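PDB 3SG0: extracellular ligand-binding receptor from Rhodopseudomonas palustris, which binds the aromatic acid benzoylformate and probably serves as the solute-binding component of a transport system for aromatic acids. Local coordinates for residues Glu263-Ala268 / Ile375-Gly380. Residues are numbered along the deposited sequence; the frame is centred on the assembly and turned at random. Where two conformers were deposited one is given.
Sequences EGAIFA and IEIRDG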
loop_
_atom_site.group_PDB
_atom_site.type_symbol
_atom_site.label_atom_id
_atom_site.label_comp_id
_atom_site.label_asym_id
_atom_site.label_seq_id
_atom_site.Cartn_x
_atom_site.Cartn_y
_atom_site.Cartn_z
ATOM N N GLU A 263 1.155 -21.462 1.379
ATOM C CA GLU A 263 2.554 -21.770 1.626
ATOM C C GLU A 263 3.309 -21.731 0.300
ATOM O O GLU A 263 2.835 -22.253 -0.714
ATOM C CB GLU A 263 2.682 -23.143 2.291
ATOM C CG GLU A 263 4.106 -23.588 2.573
ATOM C CD GLU A 263 4.747 -22.845 3.732
ATOM O OE1 GLU A 263 4.044 -22.078 4.424
ATOM O OE2 GLU A 263 5.965 -23.036 3.947
ATOM N N GLY A 264 4.471 -21.088 0.302
ATOM C CA GLY A 264 5.283 -21.002 -0.893
ATOM C C GLY A 264 4.962 -19.838 -1.812
ATOM O O GLY A 264 5.687 -19.613 -2.780
ATOM N N ALA A 265 3.891 -19.099 -1.533
ATOM C CA ALA A 265 3.589 -17.922 -2.340
ATOM C C ALA A 265 4.767 -16.953 -2.300
ATOM O O ALA A 265 5.393 -16.774 -1.252
ATOM C CB ALA A 265 2.327 -17.235 -1.847
ATOM N N ILE A 266 5.054 -16.326 -3.435
ATOM C CA ILE A 266 6.123 -15.346 -3.540
ATOM C C ILE A 266 5.541 -14.062 -4.108
ATOM O O ILE A 266 4.679 -14.101 -4.991
ATOM C CB ILE A 266 7.274 -15.875 -4.430
ATOM C CG1 ILE A 266 8.002 -17.014 -3.713
ATOM C CG2 ILE A 266 8.239 -14.752 -4.808
ATOM C CD1 ILE A 266 8.937 -17.815 -4.596
ATOM N N PHE A 267 5.999 -12.929 -3.592
ATOM C CA PHE A 267 5.593 -11.626 -4.110
ATOM C C PHE A 267 6.722 -10.629 -3.938
ATOM O O PHE A 267 7.615 -10.834 -3.106
ATOM C CB PHE A 267 4.314 -11.110 -3.427
ATOM C CG PHE A 267 4.432 -10.914 -1.927
ATOM C CD1 PHE A 267 4.747 -9.675 -1.384
ATOM C CD2 PHE A 267 4.185 -11.967 -1.063
ATOM C CE1 PHE A 267 4.823 -9.501 -0.009
ATOM C CE2 PHE A 267 4.270 -11.802 0.312
ATOM C CZ PHE A 267 4.579 -10.571 0.835
ATOM N N ALA A 268 6.698 -9.561 -4.723
ATOM C CA ALA A 268 7.611 -8.452 -4.506
ATOM C C ALA A 268 6.962 -7.489 -3.521
ATOM O O ALA A 268 5.817 -7.062 -3.715
ATOM C CB ALA A 268 7.914 -7.753 -5.823
ATOM N N ILE A 375 9.632 -11.651 -1.333
ATOM C CA ILE A 375 9.135 -12.244 -0.104
ATOM C C ILE A 375 8.509 -13.593 -0.418
ATOM O O ILE A 375 7.820 -13.745 -1.431
ATOM C CB ILE A 375 8.050 -11.342 0.542
ATOM C CG1 ILE A 375 8.539 -9.893 0.672
ATOM C CG2 ILE A 375 7.599 -11.914 1.883
ATOM C CD1 ILE A 375 9.785 -9.711 1.531
ATOM N N GLU A 376 8.738 -14.564 0.458
ATOM C CA GLU A 376 8.148 -15.886 0.332
ATOM C C GLU A 376 7.432 -16.230 1.630
ATOM O O GLU A 376 7.916 -15.889 2.714
ATOM C CB GLU A 376 9.254 -16.913 0.066
ATOM C CG GLU A 376 8.782 -18.333 -0.213
ATOM C CD GLU A 376 9.945 -19.298 -0.368
ATOM O OE1 GLU A 376 10.989 -19.071 0.276
ATOM O OE2 GLU A 376 9.819 -20.277 -1.135
ATOM N N ILE A 377 6.286 -16.900 1.533
ATOM C CA ILE A 377 5.649 -17.468 2.716
ATOM C C ILE A 377 6.280 -18.834 2.967
ATOM O O ILE A 377 6.113 -19.761 2.173
ATOM C CB ILE A 377 4.120 -17.585 2.556
ATOM C CG1 ILE A 377 3.525 -16.193 2.303
ATOM C CG2 ILE A 377 3.508 -18.235 3.788
ATOM C CD1 ILE A 377 2.037 -16.210 2.033
ATOM N N ARG A 378 7.046 -18.931 4.050
ATOM C CA ARG A 378 7.724 -20.169 4.422
ATOM C C ARG A 378 7.378 -20.524 5.853
ATOM O O ARG A 378 7.593 -19.726 6.760
ATOM C CB ARG A 378 9.242 -20.019 4.315
ATOM C CG ARG A 378 9.793 -20.064 2.911
ATOM C CD ARG A 378 11.192 -20.682 2.892
ATOM N NE ARG A 378 12.107 -20.069 3.854
ATOM C CZ ARG A 378 12.701 -18.893 3.678
ATOM N NH1 ARG A 378 12.463 -18.185 2.578
ATOM N NH2 ARG A 378 13.526 -18.418 4.603
ATOM N N ASP A 379 6.849 -21.727 6.050
ATOM C CA ASP A 379 6.457 -22.181 7.378
ATOM C C ASP A 379 5.582 -21.152 8.086
ATOM O O ASP A 379 5.755 -20.871 9.269
ATOM C CB ASP A 379 7.694 -22.516 8.217
ATOM C CG ASP A 379 8.496 -23.667 7.633
ATOM O OD1 ASP A 379 7.877 -24.605 7.088
ATOM O OD2 ASP A 379 9.741 -23.632 7.714
ATOM N N GLY A 380 4.644 -20.577 7.343
ATOM C CA GLY A 380 3.654 -19.700 7.934
ATOM C C GLY A 380 4.169 -18.336 8.359
ATOM O O GLY A 380 3.574 -17.697 9.224
HETATM O O HOH W 1 7.997 -21.035 -3.037
#
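Phe267 and Ile375 form an antiparallel hydrogen-bonded pair, with Phe267 N to Ile375 O at 2.9 Å and Ile375 N to Phe267 O at 2.8 Å, and Ile266 and Glu376 follow as the non-hydrogen-bonded pair; the strand axes run at 152°. Two further bonds, Ile377 N to Ala265 O and Gly264 N to Ile377 O, continue the backbone bonding into the loop that precedes strand 266-268. Ile375 sets CB over one face of the Phe267 ring, 3.8 Å from the centroid and 19° off its normal, a CH-pi contact, while Ile375 CG2 reaches the rim at Phe267 CZ (3.5 Å). Chi1 of 61° sets Phe267 CG between the backbone N and the carbonyl carbon, and from there the ring lies against Ile375. An alanine in place of Phe267 would probably open a gap over Ile375 CB and CG2. On the face bearing Ile266 and Glu376, Ile266 CG1 packs against Glu376 CG, and a water donates to both Gly264 O and Glu376 OE2; Glu376 OE1 lies in the guanidinium plane of Arg378, salt-bridged to NH1. At the turn toward strand 381-384, Glu263 OE2 accepts Asp379 N at 2.6 Å through its syn lone pair, and OE1 takes a weak bond from Gly380 N. These carboxylate-to-amide bonds would probably offset the like charge of Asp379 OD1, while backbone bonds join strands 266-269 and 373-378 of this leucine-binding-family protein, with the Phe267 side chain about 9 Å from bound benzoylformate.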